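Local coordinates for protein carboxylesterase YbfK (Bacillus subtilis, PDB 4CCY) that hydrolyses carboxylic esters to an alcohol and a carboxylate, as a carboxylesterase of the alpha/beta hydrolase superfamily, at residues E121-I135 and E144-A157. Numbering follows the deposited sequence.
Sequences ETAHLAGLSLGGSHI and ERVERAVVISPAEA
The H124 ring takes a backbone donor at its edge: R148 N lies near the ring plane, 3.0 Å from H124 ND1. E147 CG lies over one face of the ring, while E147 CB comes closer, 3.2 Å from H124 ND1. The E147 carboxylate stands almost perpendicular to the ring. These residues begin the parallel pairing of strands 123-128 and 148-152, joined by helix 130-141 in a beta-alpha-beta unit of the alpha/beta hydrolase fold. The R145 guanidinium meets E121 O at its edge, in plane, with NE 2.7 Å from that oxygen. E121 OE2 lies well out of this plane, so its long salt bridge to R145 NE is charge alone. Bends at chi2 (-65°) and chi3 (-66°) fold the R145 chain back to E121 O. R145 NH2 hydrogen-bonds L120 O and forms a salt bridge with D116 OD1. With an alanine here, E121 O would probably lose this donor and D116 its salt bridge to the guanidinium.

A beta bulge shifts the register by one between A123 and L125. Beside it, T122 OG1 donates to the anti lone pair of E147 OE2 at 2.6 Å. On one face of the sheet, L128 CD1 packs 3.5 Å from I152 CG2. On the other, I135 CG2 rests on A149 CB at 3.8 Å.

Strand 123-128 runs into what is probably the nucleophile elbow, the GxSxG pattern of G127, S129 and G131. S129, the nucleophile by similarity, bonds H273 NE2 through OG. S129 N hydrogen-bonds I152 O at 2.8 Å. S129 O receives both S133 N and A155 N, the latter from above the carbonyl plane. S133 OG, placed beside its backbone N (chi1 -59°), donates to A155 O at 2.5 Å, also from above the carbonyl plane.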
loop_
_atom_site.group_PDB
_atom_site.type_symbol
_atom_site.label_atom_id
_atom_site.label_comp_id
_atom_site.label_asym_id
_atom_site.label_seq_id
_atom_site.Cartn_x
_atom_site.Cartn_y
_atom_site.Cartn_z
ATOM N N GLU A 121 -18.258 7.975 -5.150
ATOM C CA GLU A 121 -17.895 9.194 -5.845
ATOM C C GLU A 121 -16.521 9.670 -5.350
ATOM O O GLU A 121 -15.618 9.930 -6.155
ATOM C CB GLU A 121 -18.992 10.257 -5.675
ATOM C CG GLU A 121 -18.755 11.580 -6.406
ATOM C CD GLU A 121 -18.255 11.420 -7.842
ATOM O OE1 GLU A 121 -18.913 10.718 -8.650
ATOM O OE2 GLU A 121 -17.192 12.010 -8.166
ATOM N N THR A 122 -16.360 9.772 -4.030
ATOM C CA THR A 122 -15.058 10.123 -3.437
ATOM C C THR A 122 -14.711 9.216 -2.252
ATOM O O THR A 122 -15.564 8.454 -1.765
ATOM C CB THR A 122 -15.005 11.594 -2.950
ATOM O OG1 THR A 122 -15.844 11.736 -1.794
ATOM C CG2 THR A 122 -15.442 12.582 -4.040
ATOM N N ALA A 123 -13.459 9.297 -1.797
ATOM C CA ALA A 123 -13.010 8.542 -0.633
ATOM C C ALA A 123 -11.723 9.109 -0.056
ATOM O O ALA A 123 -10.938 9.764 -0.753
ATOM C CB ALA A 123 -12.784 7.073 -0.995
ATOM N N HIS A 124 -11.504 8.815 1.218
ATOM C CA HIS A 124 -10.172 8.919 1.802
ATOM C C HIS A 124 -9.359 7.743 1.316
ATOM O O HIS A 124 -9.908 6.670 1.026
ATOM C CB HIS A 124 -10.270 8.892 3.325
ATOM C CG HIS A 124 -11.021 10.069 3.922
ATOM N ND1 HIS A 124 -10.698 11.356 3.650
ATOM C CD2 HIS A 124 -12.089 10.114 4.816
ATOM C CE1 HIS A 124 -11.516 12.177 4.328
ATOM N NE2 HIS A 124 -12.367 11.416 5.048
ATOM N N LEU A 125 -8.049 7.924 1.207
ATOM C CA LEU A 125 -7.165 6.810 0.897
ATOM C C LEU A 125 -5.988 6.755 1.877
ATOM O O LEU A 125 -5.472 7.799 2.298
ATOM C CB LEU A 125 -6.661 6.899 -0.555
ATOM C CG LEU A 125 -7.722 6.763 -1.668
ATOM C CD1 LEU A 125 -8.222 8.124 -2.110
ATOM C CD2 LEU A 125 -7.218 5.992 -2.876
ATOM N N ALA A 126 -5.584 5.544 2.265
ATOM C CA ALA A 126 -4.371 5.380 3.079
ATOM C C ALA A 126 -3.596 4.216 2.532
ATOM O O ALA A 126 -4.183 3.184 2.209
ATOM C CB ALA A 126 -4.704 5.161 4.556
ATOM N N GLY A 127 -2.285 4.380 2.407
ATOM C CA GLY A 127 -1.476 3.347 1.791
ATOM C C GLY A 127 -0.028 3.303 2.220
ATOM O O GLY A 127 0.550 4.317 2.616
ATOM N N LEU A 128 0.559 2.118 2.101
ATOM C CA LEU A 128 1.945 1.905 2.459
ATOM C C LEU A 128 2.774 1.482 1.255
ATOM O O LEU A 128 2.352 0.624 0.487
ATOM C CB LEU A 128 2.048 0.834 3.548
ATOM C CG LEU A 128 3.485 0.540 3.985
ATOM C CD1 LEU A 128 3.817 1.341 5.236
ATOM C CD2 LEU A 128 3.687 -0.943 4.244
ATOM N N SER A 129 3.961 2.076 1.106
ATOM C CA SER A 129 4.932 1.644 0.105
ATOM C C SER A 129 4.328 1.728 -1.305
ATOM O O SER A 129 3.937 2.820 -1.729
ATOM C CB SER A 129 5.464 0.248 0.468
ATOM O OG SER A 129 6.723 0.000 -0.116
ATOM N N LEU A 130 4.247 0.605 -2.027
ATOM C CA LEU A 130 3.546 0.557 -3.334
ATOM C C LEU A 130 2.151 1.203 -3.341
ATOM O O LEU A 130 1.832 2.019 -4.213
ATOM C CB LEU A 130 3.430 -0.876 -3.850
ATOM C CG LEU A 130 2.708 -1.132 -5.189
ATOM C CD1 LEU A 130 3.406 -0.423 -6.353
ATOM C CD2 LEU A 130 2.633 -2.622 -5.457
ATOM N N GLY A 131 1.303 0.823 -2.394
ATOM C CA GLY A 131 -0.006 1.453 -2.298
ATOM C C GLY A 131 0.089 2.943 -1.990
ATOM O O GLY A 131 -0.765 3.722 -2.392
ATOM N N GLY A 132 1.118 3.340 -1.251
ATOM C CA GLY A 132 1.378 4.760 -1.027
ATOM C C GLY A 132 1.678 5.464 -2.340
ATOM O O GLY A 132 1.142 6.544 -2.610
ATOM N N SER A 133 2.528 4.857 -3.168
ATOM C CA SER A 133 2.830 5.412 -4.498
ATOM C C SER A 133 1.621 5.392 -5.427
ATOM O O SER A 133 1.443 6.309 -6.205
ATOM C CB SER A 133 4.040 4.721 -5.131
ATOM O OG SER A 133 5.175 4.883 -4.279
ATOM N N HIS A 134 0.762 4.381 -5.317
ATOM C CA HIS A 134 -0.525 4.409 -6.042
ATOM C C HIS A 134 -1.352 5.615 -5.662
ATOM O O HIS A 134 -1.966 6.276 -6.521
ATOM C CB HIS A 134 -1.320 3.131 -5.802
ATOM C CG HIS A 134 -0.930 1.999 -6.711
ATOM N ND1 HIS A 134 -1.538 1.781 -7.904
ATOM C CD2 HIS A 134 0.044 1.020 -6.580
ATOM C CE1 HIS A 134 -0.970 0.717 -8.509
ATOM N NE2 HIS A 134 0.002 0.250 -7.701
ATOM N N ILE A 135 -1.372 5.919 -4.366
ATOM C CA ILE A 135 -2.184 7.021 -3.864
ATOM C C ILE A 135 -1.695 8.373 -4.366
ATOM O O ILE A 135 -2.515 9.194 -4.774
ATOM C CB ILE A 135 -2.351 6.968 -2.331
ATOM C CG1 ILE A 135 -3.287 5.813 -1.977
ATOM C CG2 ILE A 135 -2.933 8.264 -1.778
ATOM C CD1 ILE A 135 -3.105 5.265 -0.594
ATOM N N GLU A 144 -10.379 14.814 -8.097
ATOM C CA GLU A 144 -11.816 14.979 -7.883
ATOM C C GLU A 144 -12.453 13.798 -7.146
ATOM O O GLU A 144 -13.564 13.915 -6.623
ATOM C CB GLU A 144 -12.544 15.267 -9.218
ATOM C CG GLU A 144 -12.733 14.059 -10.145
ATOM C CD GLU A 144 -11.462 13.611 -10.871
ATOM O OE1 GLU A 144 -10.441 14.323 -10.855
ATOM O OE2 GLU A 144 -11.483 12.529 -11.481
ATOM N N ARG A 145 -11.746 12.667 -7.106
ATOM C CA ARG A 145 -12.251 11.462 -6.460
ATOM C C ARG A 145 -11.662 11.258 -5.063
ATOM O O ARG A 145 -12.002 10.302 -4.378
ATOM C CB ARG A 145 -11.987 10.226 -7.335
ATOM C CG ARG A 145 -12.417 10.375 -8.794
ATOM C CD ARG A 145 -13.922 10.532 -8.975
ATOM N NE ARG A 145 -14.689 9.336 -8.600
ATOM C CZ ARG A 145 -14.887 8.284 -9.389
ATOM N NH1 ARG A 145 -14.353 8.242 -10.614
ATOM N NH2 ARG A 145 -15.614 7.262 -8.951
ATOM N N VAL A 146 -10.801 12.173 -4.639
ATOM C CA VAL A 146 -10.089 12.032 -3.368
ATOM C C VAL A 146 -10.562 13.048 -2.337
ATOM O O VAL A 146 -10.613 14.251 -2.628
ATOM C CB VAL A 146 -8.565 12.216 -3.573
ATOM C CG1 VAL A 146 -7.803 11.911 -2.289
ATOM C CG2 VAL A 146 -8.068 11.354 -4.733
ATOM N N GLU A 147 -10.889 12.561 -1.139
ATOM C CA GLU A 147 -11.059 13.424 0.032
ATOM C C GLU A 147 -9.672 13.765 0.621
ATOM O O GLU A 147 -9.044 14.726 0.192
ATOM C CB GLU A 147 -11.987 12.778 1.081
ATOM C CG GLU A 147 -13.458 12.584 0.664
ATOM C CD GLU A 147 -14.179 13.894 0.333
ATOM O OE1 GLU A 147 -13.864 14.931 0.949
ATOM O OE2 GLU A 147 -15.069 13.906 -0.545
ATOM N N ARG A 148 -9.187 12.964 1.574
ATOM C CA ARG A 148 -7.860 13.155 2.182
ATOM C C ARG A 148 -6.967 11.950 1.933
ATOM O O ARG A 148 -7.454 10.828 1.837
ATOM C CB ARG A 148 -7.978 13.449 3.688
ATOM C CG ARG A 148 -8.724 14.740 4.002
ATOM C CD ARG A 148 -8.619 15.159 5.467
ATOM N NE ARG A 148 -8.607 16.615 5.514
ATOM C CZ ARG A 148 -7.786 17.367 6.228
ATOM N NH1 ARG A 148 -6.898 16.826 7.053
ATOM N NH2 ARG A 148 -7.891 18.687 6.141
ATOM N N ALA A 149 -5.663 12.174 1.828
ATOM C CA ALA A 149 -4.753 11.113 1.408
ATOM C C ALA A 149 -3.616 10.914 2.410
ATOM O O ALA A 149 -2.984 11.882 2.829
ATOM C CB ALA A 149 -4.197 11.410 0.022
ATOM N N VAL A 150 -3.374 9.654 2.772
ATOM C CA VAL A 150 -2.306 9.269 3.700
ATOM C C VAL A 150 -1.293 8.370 2.992
ATOM O O VAL A 150 -1.633 7.280 2.508
ATOM C CB VAL A 150 -2.843 8.513 4.942
ATOM C CG1 VAL A 150 -1.700 8.158 5.889
ATOM C CG2 VAL A 150 -3.908 9.320 5.674
ATOM N N VAL A 151 -0.047 8.821 2.958
ATOM C CA VAL A 151 1.017 8.117 2.269
ATOM C C VAL A 151 2.100 7.700 3.269
ATOM O O VAL A 151 2.790 8.546 3.842
ATOM C CB VAL A 151 1.599 9.011 1.156
ATOM C CG1 VAL A 151 2.783 8.346 0.464
ATOM C CG2 VAL A 151 0.509 9.376 0.149
ATOM N N ILE A 152 2.239 6.395 3.480
ATOM C CA ILE A 152 3.196 5.855 4.469
ATOM C C ILE A 152 4.323 5.072 3.783
ATOM O O ILE A 152 4.059 4.148 3.020
ATOM C CB ILE A 152 2.504 4.952 5.538
ATOM C CG1 ILE A 152 1.251 5.621 6.130
ATOM C CG2 ILE A 152 3.481 4.567 6.653
ATOM C CD1 ILE A 152 0.377 4.685 6.952
ATOM N N SER A 153 5.567 5.468 4.057
ATOM C CA SER A 153 6.769 4.808 3.535
ATOM C C SER A 153 6.666 4.503 2.041
ATOM O O SER A 153 6.813 3.340 1.628
ATOM C CB SER A 153 7.055 3.526 4.323
ATOM O OG SER A 153 7.144 3.820 5.710
ATOM N N PRO A 154 6.420 5.545 1.223
ATOM C CA PRO A 154 6.114 5.304 -0.194
ATOM C C PRO A 154 7.284 4.650 -0.944
ATOM O O PRO A 154 8.465 4.835 -0.580
ATOM C CB PRO A 154 5.790 6.705 -0.739
ATOM C CG PRO A 154 6.458 7.655 0.210
ATOM C CD PRO A 154 6.420 6.984 1.557
ATOM N N ALA A 155 6.935 3.831 -1.932
ATOM C CA ALA A 155 7.914 3.205 -2.816
ATOM C C ALA A 155 8.382 4.286 -3.800
ATOM O O ALA A 155 7.664 4.616 -4.757
ATOM C CB ALA A 155 7.282 2.025 -3.552
ATOM N N GLU A 156 9.563 4.848 -3.539
ATOM C CA GLU A 156 10.042 6.058 -4.224
ATOM C C GLU A 156 9.032 7.192 -4.107
ATOM O O GLU A 156 8.677 7.585 -2.993
ATOM C CB GLU A 156 10.424 5.774 -5.682
ATOM C CG GLU A 156 11.706 4.974 -5.802
ATOM C CD GLU A 156 12.385 5.120 -7.145
ATOM O OE1 GLU A 156 11.685 5.369 -8.150
ATOM O OE2 GLU A 156 13.623 4.976 -7.190
ATOM N N ALA A 157 8.572 7.711 -5.248
ATOM C CA ALA A 157 7.614 8.818 -5.298
ATOM C C ALA A 157 8.244 10.170 -4.963
ATOM O O ALA A 157 8.153 11.102 -5.764
ATOM C CB ALA A 157 6.395 8.542 -4.414
#